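Local coordinates for protein putative D-arabinose 5-phosphate isomerase (Klebsiella pneumoniae subsp. pneumoniae, PDB 3K2V) that binds CMP-Kdo through a pair of CBS domains and probably belongs to an isomerase that interconverts D-arabinose 5-phosphate and D-ribulose 5-phosphate, at residues N119-R124 against V141-L146; I108-L113 against V129-G134; I74-D79 against V100-G105; P41-Q46 against G62-C67. All coordinates share one frame; numbering follows the deposited sequence.

Contact 1: N119-R124 against V141-L146. With CMK (cytidine 5'-monophosphate 3-deoxy-beta-D-gulo-oct-2-ulo-pyranosonic acid), chain G.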
# COMPACT_ATOMS: atom_id res chain seq x y z
N ASN A 119 11.22 10.57 4.40
CA ASN A 119 12.11 10.78 3.26
C ASN A 119 12.59 9.45 2.70
O ASN A 119 12.62 9.28 1.48
CB ASN A 119 13.30 11.68 3.62
CG ASN A 119 12.93 13.17 3.69
OD1 ASN A 119 11.94 13.59 3.12
ND2 ASN A 119 13.74 13.96 4.39
N LEU A 120 12.94 8.51 3.58
CA LEU A 120 13.37 7.18 3.16
C LEU A 120 12.25 6.46 2.46
O LEU A 120 12.46 5.83 1.40
CB LEU A 120 13.86 6.34 4.36
CG LEU A 120 14.31 4.91 4.03
CD1 LEU A 120 15.55 4.93 3.11
CD2 LEU A 120 14.60 4.11 5.29
N MSE A 121 11.05 6.54 3.01
CA MSE A 121 9.90 5.85 2.41
C MSE A 121 9.59 6.41 1.02
O MSE A 121 9.32 5.66 0.08
CB MSE A 121 8.68 5.91 3.34
CG MSE A 121 8.79 4.97 4.54
SE MSE A 121 7.13 4.79 5.63
CE MSE A 121 7.55 6.01 7.08
N GLN A 122 9.66 7.74 0.90
CA GLN A 122 9.47 8.42 -0.38
C GLN A 122 10.51 7.99 -1.38
O GLN A 122 10.17 7.68 -2.51
CB GLN A 122 9.59 9.94 -0.23
CG GLN A 122 8.39 10.58 0.40
CD GLN A 122 7.20 10.53 -0.50
OE1 GLN A 122 6.31 9.68 -0.31
NE2 GLN A 122 7.17 11.39 -1.52
N SER A 123 11.77 7.99 -0.98
CA SER A 123 12.85 7.66 -1.91
C SER A 123 12.86 6.19 -2.31
O SER A 123 13.29 5.86 -3.41
CB SER A 123 14.21 8.11 -1.38
OG SER A 123 14.69 7.25 -0.38
N ARG A 124 12.34 5.31 -1.45
CA ARG A 124 12.24 3.89 -1.79
C ARG A 124 10.87 3.45 -2.29
O ARG A 124 10.71 2.29 -2.67
CB ARG A 124 12.65 3.03 -0.59
CG ARG A 124 14.01 3.36 0.01
CD ARG A 124 15.14 3.20 -0.98
NE ARG A 124 15.36 1.79 -1.30
CZ ARG A 124 16.14 0.96 -0.60
NH1 ARG A 124 16.82 1.39 0.47
NH2 ARG A 124 16.25 -0.30 -0.99
N VAL A 141 6.79 1.21 11.52
CA VAL A 141 6.12 2.49 11.32
C VAL A 141 5.53 2.51 9.92
O VAL A 141 6.23 2.18 8.97
CB VAL A 141 7.08 3.69 11.40
CG1 VAL A 141 6.28 5.00 11.33
CG2 VAL A 141 7.92 3.64 12.65
N HIS A 142 4.27 2.92 9.82
CA HIS A 142 3.59 3.07 8.54
C HIS A 142 3.49 4.55 8.22
O HIS A 142 3.42 5.40 9.13
CB HIS A 142 2.18 2.48 8.64
CG HIS A 142 1.52 2.23 7.31
ND1 HIS A 142 0.90 3.23 6.58
CD2 HIS A 142 1.39 1.10 6.58
CE1 HIS A 142 0.42 2.73 5.46
NE2 HIS A 142 0.70 1.44 5.43
N MSE A 143 3.46 4.87 6.93
CA MSE A 143 3.26 6.25 6.50
C MSE A 143 2.04 6.87 7.20
O MSE A 143 2.12 8.04 7.60
CB MSE A 143 3.15 6.35 4.97
CG MSE A 143 3.40 7.76 4.39
SE MSE A 143 3.68 7.70 2.43
CE MSE A 143 5.53 7.07 2.41
N HIS A 144 0.96 6.11 7.39
CA HIS A 144 -0.23 6.61 8.11
C HIS A 144 0.08 7.11 9.52
O HIS A 144 -0.51 8.08 9.97
CB HIS A 144 -1.32 5.54 8.22
CG HIS A 144 -2.06 5.29 6.94
ND1 HIS A 144 -2.55 6.31 6.16
CD2 HIS A 144 -2.41 4.14 6.33
CE1 HIS A 144 -3.16 5.80 5.10
NE2 HIS A 144 -3.10 4.48 5.19
N ASP A 145 1.00 6.42 10.20
CA ASP A 145 1.43 6.80 11.55
C ASP A 145 2.10 8.17 11.60
O ASP A 145 1.97 8.90 12.58
CB ASP A 145 2.42 5.78 12.11
CG ASP A 145 1.84 4.38 12.21
OD1 ASP A 145 0.67 4.26 12.57
OD2 ASP A 145 2.56 3.40 11.92
N LEU A 146 2.80 8.54 10.53
CA LEU A 146 3.51 9.80 10.49
C LEU A 146 2.59 10.99 10.28
O LEU A 146 3.01 12.13 10.49
CB LEU A 146 4.64 9.78 9.45
CG LEU A 146 5.60 8.61 9.61
CD1 LEU A 146 6.72 8.70 8.59
CD2 LEU A 146 6.17 8.46 11.02
N1C CMK G . -10.43 1.93 -1.94
C2C CMK G . -11.45 2.80 -2.47
N3C CMK G . -11.06 3.95 -3.14
C4C CMK G . -9.71 4.28 -3.30
C5C CMK G . -8.72 3.46 -2.78
C6C CMK G . -9.08 2.29 -2.10
O2C CMK G . -12.64 2.52 -2.36
N4C CMK G . -9.41 5.40 -3.96
C1' CMK G . -10.82 0.68 -1.21
C2' CMK G . -10.07 -0.59 -1.67
O2' CMK G . -10.69 -1.20 -2.83
C3' CMK G . -10.17 -1.48 -0.43
C4' CMK G . -10.32 -0.50 0.76
O4' CMK G . -10.54 0.83 0.21
O3' CMK G . -11.33 -2.32 -0.55
C5' CMK G . -8.94 -0.29 1.48
O5' CMK G . -7.89 0.07 0.49
PA CMK G . -6.43 -0.64 0.64
O1A CMK G . -6.76 -2.10 0.19
O2A CMK G . -5.41 0.03 -0.18
O6 CMK G . -4.90 -0.47 4.25
C2 CMK G . -5.22 -1.32 3.10
O2 CMK G . -6.15 -0.55 2.26
C3 CMK G . -3.94 -1.63 2.33
C4 CMK G . -2.87 -2.19 3.26
O4 CMK G . -1.68 -2.41 2.48
C5 CMK G . -2.60 -1.25 4.43
C6 CMK G . -3.93 -1.05 5.17
C7 CMK G . -3.99 -0.29 6.52
C1 CMK G . -5.89 -2.67 3.48
O1X CMK G . -6.72 -3.10 2.65
O1Y CMK G . -5.54 -3.28 4.51
O5 CMK G . -2.14 0.00 3.93
C8 CMK G . -3.64 1.19 6.44
O8 CMK G . -4.40 1.90 7.44
O7 CMK G . -5.31 -0.38 7.06
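M121, modelled as selenomethionine, reaches off helix 114-124 and lies against M143 and L146. It thereby joins that helix of the second CBS domain to the short, weakly bonded helix that follows strand 136-142. M121 CG sits beside the backbone N (chi1 -74°), and the selenium comes within 3.9 Å of the backbone N of M143. The chain then bends, so that the CE methyl points at the tip of L146; the modelled spacing of these two tips is doubtful. M143, another selenomethionine, has two conformers. In the one considered here its CE lies 3.5 Å from M121 CB, and the side chain crosses that of Q122 at about a right angle, CE 3.8 Å from OE1. The amide end of Q122 looks beyond this contact: in the second subunit, H144 ND1 bonds to OE1 and H144 O to NE2, and M143 packs on its counterpart there, which places the contact at the dimer interface. H142 and D145 form a capping box. D145 OD2 accepts from H142 N at 2.8 Å, and the other oxygen of that carboxylate, OD1, makes a salt bridge to R148. The nucleotide sugar lies beside the two histidines, with H144 CD2 3.2 Å from its O8. H144 N donates to H142 ND1 at 3.0 Å in an almost straight bond (172°) that lies in the imidazole plane and fixes the ring's rotation.

Contact 2: I108-L113 against V129-G134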
# COMPACT_ATOMS: atom_id res chain seq x y z
N ILE A 108 15.19 1.24 9.83
CA ILE A 108 15.80 2.42 10.41
C ILE A 108 15.98 2.17 11.91
O ILE A 108 15.36 1.28 12.48
CB ILE A 108 14.93 3.67 10.17
CG1 ILE A 108 13.54 3.47 10.80
CG2 ILE A 108 14.86 4.00 8.67
CD1 ILE A 108 12.52 4.61 10.56
N ARG A 109 16.84 2.96 12.52
CA ARG A 109 17.10 2.89 13.97
C ARG A 109 15.96 3.58 14.71
O ARG A 109 15.27 4.46 14.15
CB ARG A 109 18.41 3.60 14.29
CG ARG A 109 19.65 2.87 13.78
CD ARG A 109 20.89 3.70 14.01
NE ARG A 109 21.18 3.81 15.45
CZ ARG A 109 22.12 4.56 15.99
NH1 ARG A 109 22.90 5.33 15.24
NH2 ARG A 109 22.28 4.56 17.32
N PRO A 110 15.75 3.20 15.98
CA PRO A 110 14.63 3.78 16.71
C PRO A 110 14.74 5.28 16.99
O PRO A 110 13.73 5.92 17.25
CB PRO A 110 14.59 2.95 18.00
CG PRO A 110 15.92 2.28 18.10
CD PRO A 110 16.36 2.07 16.70
N GLY A 111 15.95 5.85 16.94
CA GLY A 111 16.13 7.28 17.11
C GLY A 111 15.92 8.10 15.85
O GLY A 111 15.96 9.32 15.89
N THR A 112 15.67 7.43 14.72
CA THR A 112 15.41 8.13 13.47
C THR A 112 14.21 9.05 13.62
O THR A 112 13.19 8.66 14.20
CB THR A 112 15.16 7.14 12.34
OG1 THR A 112 16.23 6.19 12.30
CG2 THR A 112 15.01 7.86 10.96
N LEU A 113 14.34 10.28 13.13
CA LEU A 113 13.25 11.25 13.15
C LEU A 113 12.19 10.84 12.14
O LEU A 113 12.51 10.27 11.09
CB LEU A 113 13.75 12.68 12.87
CG LEU A 113 14.77 13.26 13.84
CD1 LEU A 113 15.05 14.73 13.48
CD2 LEU A 113 14.32 13.13 15.30
N VAL A 129 8.07 0.90 7.20
CA VAL A 129 9.49 0.67 7.41
C VAL A 129 9.70 -0.07 8.75
O VAL A 129 8.97 0.15 9.73
CB VAL A 129 10.29 2.01 7.33
CG1 VAL A 129 9.85 2.96 8.43
CG2 VAL A 129 11.80 1.80 7.41
N LEU A 130 10.66 -0.99 8.76
CA LEU A 130 10.97 -1.74 9.97
C LEU A 130 11.83 -0.85 10.86
O LEU A 130 12.65 -0.07 10.36
CB LEU A 130 11.74 -3.01 9.64
CG LEU A 130 11.07 -3.95 8.63
CD1 LEU A 130 12.04 -5.07 8.31
CD2 LEU A 130 9.75 -4.47 9.20
N VAL A 131 11.64 -0.96 12.16
CA VAL A 131 12.50 -0.25 13.12
C VAL A 131 13.30 -1.33 13.82
O VAL A 131 12.73 -2.27 14.37
CB VAL A 131 11.72 0.61 14.10
CG1 VAL A 131 12.70 1.39 15.01
CG2 VAL A 131 10.79 1.59 13.35
N ALA A 132 14.62 -1.22 13.74
CA ALA A 132 15.50 -2.29 14.17
C ALA A 132 16.75 -1.79 14.84
O ALA A 132 17.23 -0.69 14.57
CB ALA A 132 15.91 -3.18 12.97
N ASP A 133 17.28 -2.66 15.70
CA ASP A 133 18.65 -2.56 16.20
C ASP A 133 19.46 -3.69 15.54
O ASP A 133 19.43 -4.84 15.99
CB ASP A 133 18.68 -2.72 17.72
CG ASP A 133 20.10 -2.89 18.26
OD1 ASP A 133 21.05 -2.34 17.63
OD2 ASP A 133 20.29 -3.62 19.26
N GLY A 134 20.18 -3.37 14.47
CA GLY A 134 20.89 -4.41 13.70
C GLY A 134 19.86 -5.25 12.97
O GLY A 134 19.08 -4.69 12.19
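I108 pairs with V131 in a parallel bridge, held through both its N-H and its C=O. Its N donates to L130 O at 2.9 Å, and its O accepts from A132 N at 2.9 Å, while V131 CA adds a C-H...O contact to the same oxygen. The I108 side chain crosses V129 at about a right angle: CD1 meets V129 CG1 at 3.8 Å and CG2 meets V129 CG2 at 4.0 Å. With CG1 turned between the backbone N and the carbonyl carbon (chi1 59°), that branch also comes up against V131 CG2. Behind it, A117 and L120 of helix 114-124 cover the isoleucine. This is a beta-alpha-beta crossover of the second CBS domain, in which strand 107-108, helix 114-124 and strand 128-133 bring the two strands side by side. At R109 the chain leaves the sheet; its CB points away from the strand, but CA still passes 3.6 Å from A132 O. P110 follows, its side chain slanting across that of V131, whose CG1 lies 3.5 Å from P110 CA and also touches CB. A type I turn runs from R109 to T112. R109 O accepts from T112 N and, at 2.7 Å, from T112 OG1, both approaching from one face of the carbonyl plane. T112 also bonds through its backbone to V30, and L113 takes the N-cap position of helix 114-124.

Contact 3: I74-D79 against V100-G105. With CMK (cytidine 5'-monophosphate 3-deoxy-beta-D-gulo-oct-2-ulo-pyranosonic acid), chain C.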
# COMPACT_ATOMS: atom_id res chain seq x y z
N ILE A 74 14.38 -11.87 9.05
CA ILE A 74 14.81 -12.72 7.96
C ILE A 74 14.32 -12.13 6.64
O ILE A 74 15.04 -12.12 5.65
CB ILE A 74 14.25 -14.13 8.12
CG1 ILE A 74 14.67 -14.72 9.46
CG2 ILE A 74 14.70 -15.05 6.91
CD1 ILE A 74 14.08 -16.13 9.68
N GLY A 75 13.11 -11.60 6.65
CA GLY A 75 12.50 -11.10 5.44
C GLY A 75 11.25 -10.32 5.71
O GLY A 75 10.87 -10.09 6.89
N ILE A 76 10.63 -9.83 4.64
CA ILE A 76 9.34 -9.17 4.72
C ILE A 76 8.49 -9.58 3.53
O ILE A 76 9.01 -10.09 2.53
CB ILE A 76 9.45 -7.61 4.77
CG1 ILE A 76 9.80 -7.01 3.40
CG2 ILE A 76 10.42 -7.15 5.84
CD1 ILE A 76 11.25 -6.87 3.18
N PHE A 77 7.19 -9.36 3.66
CA PHE A 77 6.24 -9.61 2.58
C PHE A 77 5.13 -8.59 2.64
O PHE A 77 4.49 -8.43 3.69
CB PHE A 77 5.69 -11.01 2.72
CG PHE A 77 4.92 -11.49 1.52
CD1 PHE A 77 5.59 -11.94 0.40
CD2 PHE A 77 3.54 -11.54 1.54
CE1 PHE A 77 4.87 -12.43 -0.73
CE2 PHE A 77 2.82 -12.04 0.44
CZ PHE A 77 3.49 -12.48 -0.68
N THR A 78 4.92 -7.89 1.53
CA THR A 78 3.90 -6.85 1.42
C THR A 78 2.76 -7.28 0.49
O THR A 78 2.89 -8.26 -0.26
CB THR A 78 4.49 -5.56 0.83
OG1 THR A 78 4.84 -5.77 -0.55
CG2 THR A 78 5.73 -5.08 1.61
N ASP A 79 1.65 -6.53 0.50
CA ASP A 79 0.57 -6.76 -0.46
C ASP A 79 1.06 -6.63 -1.91
O ASP A 79 0.66 -7.39 -2.78
CB ASP A 79 -0.59 -5.79 -0.21
CG ASP A 79 -1.36 -6.10 1.08
OD1 ASP A 79 -1.25 -7.24 1.61
OD2 ASP A 79 -2.08 -5.20 1.58
N VAL A 100 8.57 -17.07 -0.97
CA VAL A 100 8.10 -15.88 -1.67
C VAL A 100 8.42 -14.55 -1.00
O VAL A 100 8.19 -13.49 -1.59
CB VAL A 100 6.59 -15.96 -1.97
CG1 VAL A 100 6.29 -17.20 -2.83
CG2 VAL A 100 5.72 -15.94 -0.69
N MSE A 101 8.95 -14.58 0.22
CA MSE A 101 9.30 -13.34 0.92
C MSE A 101 10.44 -12.58 0.24
O MSE A 101 11.26 -13.18 -0.46
CB MSE A 101 9.75 -13.67 2.34
CG MSE A 101 11.01 -14.45 2.43
SE MSE A 101 11.45 -14.94 4.28
CE MSE A 101 13.04 -15.96 3.92
N THR A 102 10.48 -11.27 0.45
CA THR A 102 11.65 -10.45 0.13
C THR A 102 12.65 -10.67 1.24
O THR A 102 12.31 -10.55 2.41
CB THR A 102 11.26 -8.94 0.07
OG1 THR A 102 10.37 -8.73 -1.02
CG2 THR A 102 12.47 -8.00 -0.07
N ARG A 103 13.89 -11.01 0.91
CA ARG A 103 14.89 -11.24 1.94
C ARG A 103 15.38 -9.91 2.51
O ARG A 103 15.43 -8.90 1.81
CB ARG A 103 16.04 -12.08 1.40
CG ARG A 103 15.62 -13.53 1.19
CD ARG A 103 16.81 -14.50 1.24
NE ARG A 103 16.33 -15.88 1.38
CZ ARG A 103 16.34 -16.60 2.51
NH1 ARG A 103 16.83 -16.12 3.66
NH2 ARG A 103 15.85 -17.84 2.49
N GLY A 104 15.69 -9.91 3.81
CA GLY A 104 16.09 -8.68 4.49
C GLY A 104 14.90 -7.76 4.71
O GLY A 104 13.81 -8.21 5.08
N GLY A 105 15.07 -6.49 4.41
CA GLY A 105 14.02 -5.51 4.62
C GLY A 105 14.64 -4.17 4.97
O GLY A 105 15.67 -4.11 5.66
N1C CMK C . 10.14 -3.59 1.19
C2C CMK C . 11.31 -3.74 1.95
N3C CMK C . 11.33 -3.17 3.23
C4C CMK C . 10.27 -2.44 3.75
C5C CMK C . 9.10 -2.29 2.99
C6C CMK C . 9.05 -2.87 1.71
O2C CMK C . 12.30 -4.37 1.54
N4C CMK C . 10.43 -1.94 5.00
C1' CMK C . 10.11 -4.21 -0.18
C2' CMK C . 8.82 -5.02 -0.43
O2' CMK C . 9.04 -6.36 0.05
C3' CMK C . 8.70 -4.95 -1.95
C4' CMK C . 9.32 -3.58 -2.29
O4' CMK C . 10.09 -3.12 -1.10
O3' CMK C . 9.47 -5.98 -2.54
C5' CMK C . 8.29 -2.48 -2.50
O5' CMK C . 7.35 -2.40 -1.40
PA CMK C . 5.75 -2.34 -1.79
O1A CMK C . 5.36 -3.64 -2.39
O2A CMK C . 4.94 -2.02 -0.58
O6 CMK C . 4.73 0.58 -4.18
C2 CMK C . 4.69 -0.84 -3.89
O2 CMK C . 5.69 -1.11 -2.86
C3 CMK C . 3.26 -1.19 -3.42
C4 CMK C . 2.16 -0.60 -4.32
O4 CMK C . 0.85 -0.86 -3.73
C5 CMK C . 2.35 0.88 -4.57
C6 CMK C . 3.75 1.05 -5.15
C7 CMK C . 4.11 2.50 -5.40
C1 CMK C . 5.15 -1.69 -5.09
O1X CMK C . 6.37 -1.58 -5.38
O1Y CMK C . 4.35 -2.45 -5.66
O5 CMK C . 2.21 1.65 -3.35
C8 CMK C . 5.45 2.62 -6.14
O8 CMK C . 5.85 3.99 -6.12
O7 CMK C . 3.11 3.10 -6.20
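M101, a selenomethionine, threads its side chain past strand 73-78 toward I74, beneath an antiparallel pairing that adds strand 102-103 to the edge of the four-stranded sheet. CB lies 3.7 Å from I76 O. Beyond CG the chain is fully extended (chi2 -176°, chi3 178°), carrying SE to 4.1 Å from G75 CA; G75, having no CB, leaves room there for the selenium and for T102 O. At the tip, CE touches I74 CG2 at 3.5 Å and covers the centre of one face of the R103 guanidinium. I74 and G75 both face I66, forming a classic beta bulge. I76 and T102 make a hydrogen-bonded pair, the T102 N to I76 O bond measuring 2.8 Å, whereas G75 and R103 form a non-hydrogen-bonded one. Past the strand, G104 N donates to I74 O from above the carbonyl plane. On the same face of the strand as M101, V100 CG2 meets F77 CE1 at 3.6 Å, and V100 O lies at that ring's edge; L49, L53 and I56 of helix 49-59 pack around the phenylalanine. The pairing also shapes a CMP-Kdo pocket. I76, which has two conformers, borders the cytosine, and T78 OG1 donates to phosphate oxygen O1A at 2.9 Å. T102 OG1 lies 2.9 Å from the ribose O2'.

Contact 4: P41-Q46 against G62-C67. With CMK (cytidine 5'-monophosphate 3-deoxy-beta-D-gulo-oct-2-ulo-pyranosonic acid), chain G.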
# COMPACT_ATOMS: atom_id res chain seq x y z
N PRO A 41 3.30 -6.93 12.96
CA PRO A 41 3.03 -8.11 12.14
C PRO A 41 4.29 -8.93 11.88
O PRO A 41 5.25 -8.45 11.28
CB PRO A 41 2.49 -7.53 10.83
CG PRO A 41 3.09 -6.17 10.75
CD PRO A 41 3.47 -5.72 12.15
N HIS A 42 4.29 -10.15 12.36
CA HIS A 42 5.39 -11.04 12.08
C HIS A 42 4.94 -12.48 12.14
O HIS A 42 4.02 -12.83 12.90
CB HIS A 42 6.58 -10.79 13.01
CG HIS A 42 6.31 -11.07 14.45
ND1 HIS A 42 6.51 -12.31 15.02
CD2 HIS A 42 5.87 -10.27 15.44
CE1 HIS A 42 6.19 -12.26 16.30
NE2 HIS A 42 5.83 -11.02 16.59
N VAL A 43 5.55 -13.29 11.27
CA VAL A 43 5.37 -14.74 11.28
C VAL A 43 6.75 -15.38 11.25
O VAL A 43 7.76 -14.72 11.03
CB VAL A 43 4.53 -15.25 10.08
CG1 VAL A 43 3.14 -14.59 10.09
CG2 VAL A 43 5.23 -15.00 8.73
N GLY A 44 6.78 -16.67 11.51
CA GLY A 44 8.02 -17.43 11.50
C GLY A 44 8.41 -17.95 10.13
O GLY A 44 7.62 -17.91 9.16
N LEU A 45 9.62 -18.48 10.08
CA LEU A 45 10.21 -18.94 8.83
C LEU A 45 9.46 -20.12 8.22
O LEU A 45 9.47 -20.28 7.00
CB LEU A 45 11.68 -19.32 9.02
CG LEU A 45 12.47 -19.67 7.74
CD1 LEU A 45 12.51 -18.45 6.83
CD2 LEU A 45 13.88 -20.15 8.10
N GLN A 46 8.78 -20.94 9.04
CA GLN A 46 8.00 -22.06 8.50
C GLN A 46 6.53 -21.72 8.20
O GLN A 46 5.76 -22.61 7.87
CB GLN A 46 8.05 -23.28 9.46
CG GLN A 46 9.42 -23.61 10.06
CD GLN A 46 10.53 -23.62 9.03
OE1 GLN A 46 10.36 -24.14 7.93
NE2 GLN A 46 11.68 -23.04 9.38
N GLY A 62 -0.51 -3.67 5.94
CA GLY A 62 -0.21 -4.01 4.55
C GLY A 62 1.05 -4.85 4.34
O GLY A 62 1.48 -5.07 3.21
N MSE A 63 1.63 -5.34 5.43
CA MSE A 63 2.85 -6.10 5.36
C MSE A 63 3.05 -6.92 6.61
O MSE A 63 2.39 -6.69 7.63
CB MSE A 63 4.08 -5.18 5.17
CG MSE A 63 4.26 -4.12 6.26
SE MSE A 63 6.11 -4.05 6.90
CE MSE A 63 6.14 -5.75 7.79
N THR A 64 3.95 -7.88 6.52
CA THR A 64 4.43 -8.63 7.65
C THR A 64 5.93 -8.85 7.53
O THR A 64 6.47 -8.98 6.44
CB THR A 64 3.70 -9.99 7.81
OG1 THR A 64 4.10 -10.62 9.04
CG2 THR A 64 3.97 -10.95 6.60
N ALA A 65 6.59 -8.87 8.69
CA ALA A 65 7.93 -9.38 8.79
C ALA A 65 7.93 -10.90 8.91
O ALA A 65 6.93 -11.53 9.32
CB ALA A 65 8.64 -8.76 10.06
N ILE A 66 9.05 -11.48 8.55
CA ILE A 66 9.34 -12.88 8.81
C ILE A 66 10.58 -12.86 9.70
O ILE A 66 11.62 -12.30 9.31
CB ILE A 66 9.64 -13.67 7.52
CG1 ILE A 66 8.41 -13.72 6.59
CG2 ILE A 66 10.05 -15.12 7.89
CD1 ILE A 66 8.17 -12.48 5.71
N CYS A 67 10.45 -13.40 10.90
CA CYS A 67 11.48 -13.33 11.94
C CYS A 67 11.84 -14.71 12.45
O CYS A 67 11.02 -15.63 12.42
CB CYS A 67 10.97 -12.51 13.14
SG CYS A 67 10.72 -10.78 12.77
N1C CMK G . -10.43 1.93 -1.94
C2C CMK G . -11.45 2.80 -2.47
N3C CMK G . -11.06 3.95 -3.14
C4C CMK G . -9.71 4.28 -3.30
C5C CMK G . -8.72 3.46 -2.78
C6C CMK G . -9.08 2.29 -2.10
O2C CMK G . -12.64 2.52 -2.36
N4C CMK G . -9.41 5.40 -3.96
C1' CMK G . -10.82 0.68 -1.21
C2' CMK G . -10.07 -0.59 -1.67
O2' CMK G . -10.69 -1.20 -2.83
C3' CMK G . -10.17 -1.48 -0.43
C4' CMK G . -10.32 -0.50 0.76
O4' CMK G . -10.54 0.83 0.21
O3' CMK G . -11.33 -2.32 -0.55
C5' CMK G . -8.94 -0.29 1.48
O5' CMK G . -7.89 0.07 0.49
PA CMK G . -6.43 -0.64 0.64
O1A CMK G . -6.76 -2.10 0.19
O2A CMK G . -5.41 0.03 -0.18
O6 CMK G . -4.90 -0.47 4.25
C2 CMK G . -5.22 -1.32 3.10
O2 CMK G . -6.15 -0.55 2.26
C3 CMK G . -3.94 -1.63 2.33
C4 CMK G . -2.87 -2.19 3.26
O4 CMK G . -1.68 -2.41 2.48
C5 CMK G . -2.60 -1.25 4.43
C6 CMK G . -3.93 -1.05 5.17
C7 CMK G . -3.99 -0.29 6.52
C1 CMK G . -5.89 -2.67 3.48
O1X CMK G . -6.72 -3.10 2.65
O1Y CMK G . -5.54 -3.28 4.51
O5 CMK G . -2.14 0.00 3.93
C8 CMK G . -3.64 1.19 6.44
O8 CMK G . -4.40 1.90 7.44
O7 CMK G . -5.31 -0.38 7.06
O HOH W 1 11.19 -18.49 12.51
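P41 sets its ring against the backbone of M63 and T64, with CG 3.2 Å from M63 O and CB almost as near. T64 OG1, placed anti to its own backbone N (chi1 -173°), fills the angle beneath the proline carbonyl, 3.3 Å from P41 C. Further along, the strands pair in parallel and the side chains alternate between faces. H42 CB rests on the small bump of A65 CB at 4.1 Å and is flanked by C67 SG, while the imidazole leads away. On the other face V43 and I66 lie side by side, V43 CG2 meeting I66 CG1 at 4.0 Å, and L45 CD1 reaches the CG2 methyl of I66. Three backbone bonds knit the pair: A65 N to P41 O, V43 N to A65 O and C67 N to V43 O. A65 O is gripped twice, as T64 OG1 donates to it at 3.0 Å from the face opposite V43 N. Where the strands part, a water bridges L45 N and C67 O. At the other end G62 CA lies 3.0 Å from O4 of CMP-Kdo, leaving no space for a side chain. Helix 49-59 connects the two strands in a beta-alpha-beta unit; its E55 and I56 cover T64 and E55 accepts from H42 N, while L137 of strand 136-142 covers A65 and C67, and strand 73-78 pairs along the far edge of 63-67.

Overall arrangement
Contacts 3 and 4 share one sheet: strands 63-67 and 73-78 are neighbours, joined through I66, I74 and G75, with their centres about 8 Å apart. Contacts 1 and 2 meet on the other sheet, where V141 O probably bonds to V129 N and V141 packs on V131. L130 bridges the halves, touching I76 and G105 of contact 3 and M63 of contact 4. Contacts 1 and 4 are buried and lie on opposite sides of the chain's centre, yet both touch the same CMP-Kdo; 2 and 3 are partly exposed. Backbone hydrogen bonds dominate contacts 2, 3 and 4, whereas contact 1 has none between its segments and relies on apolar side chains.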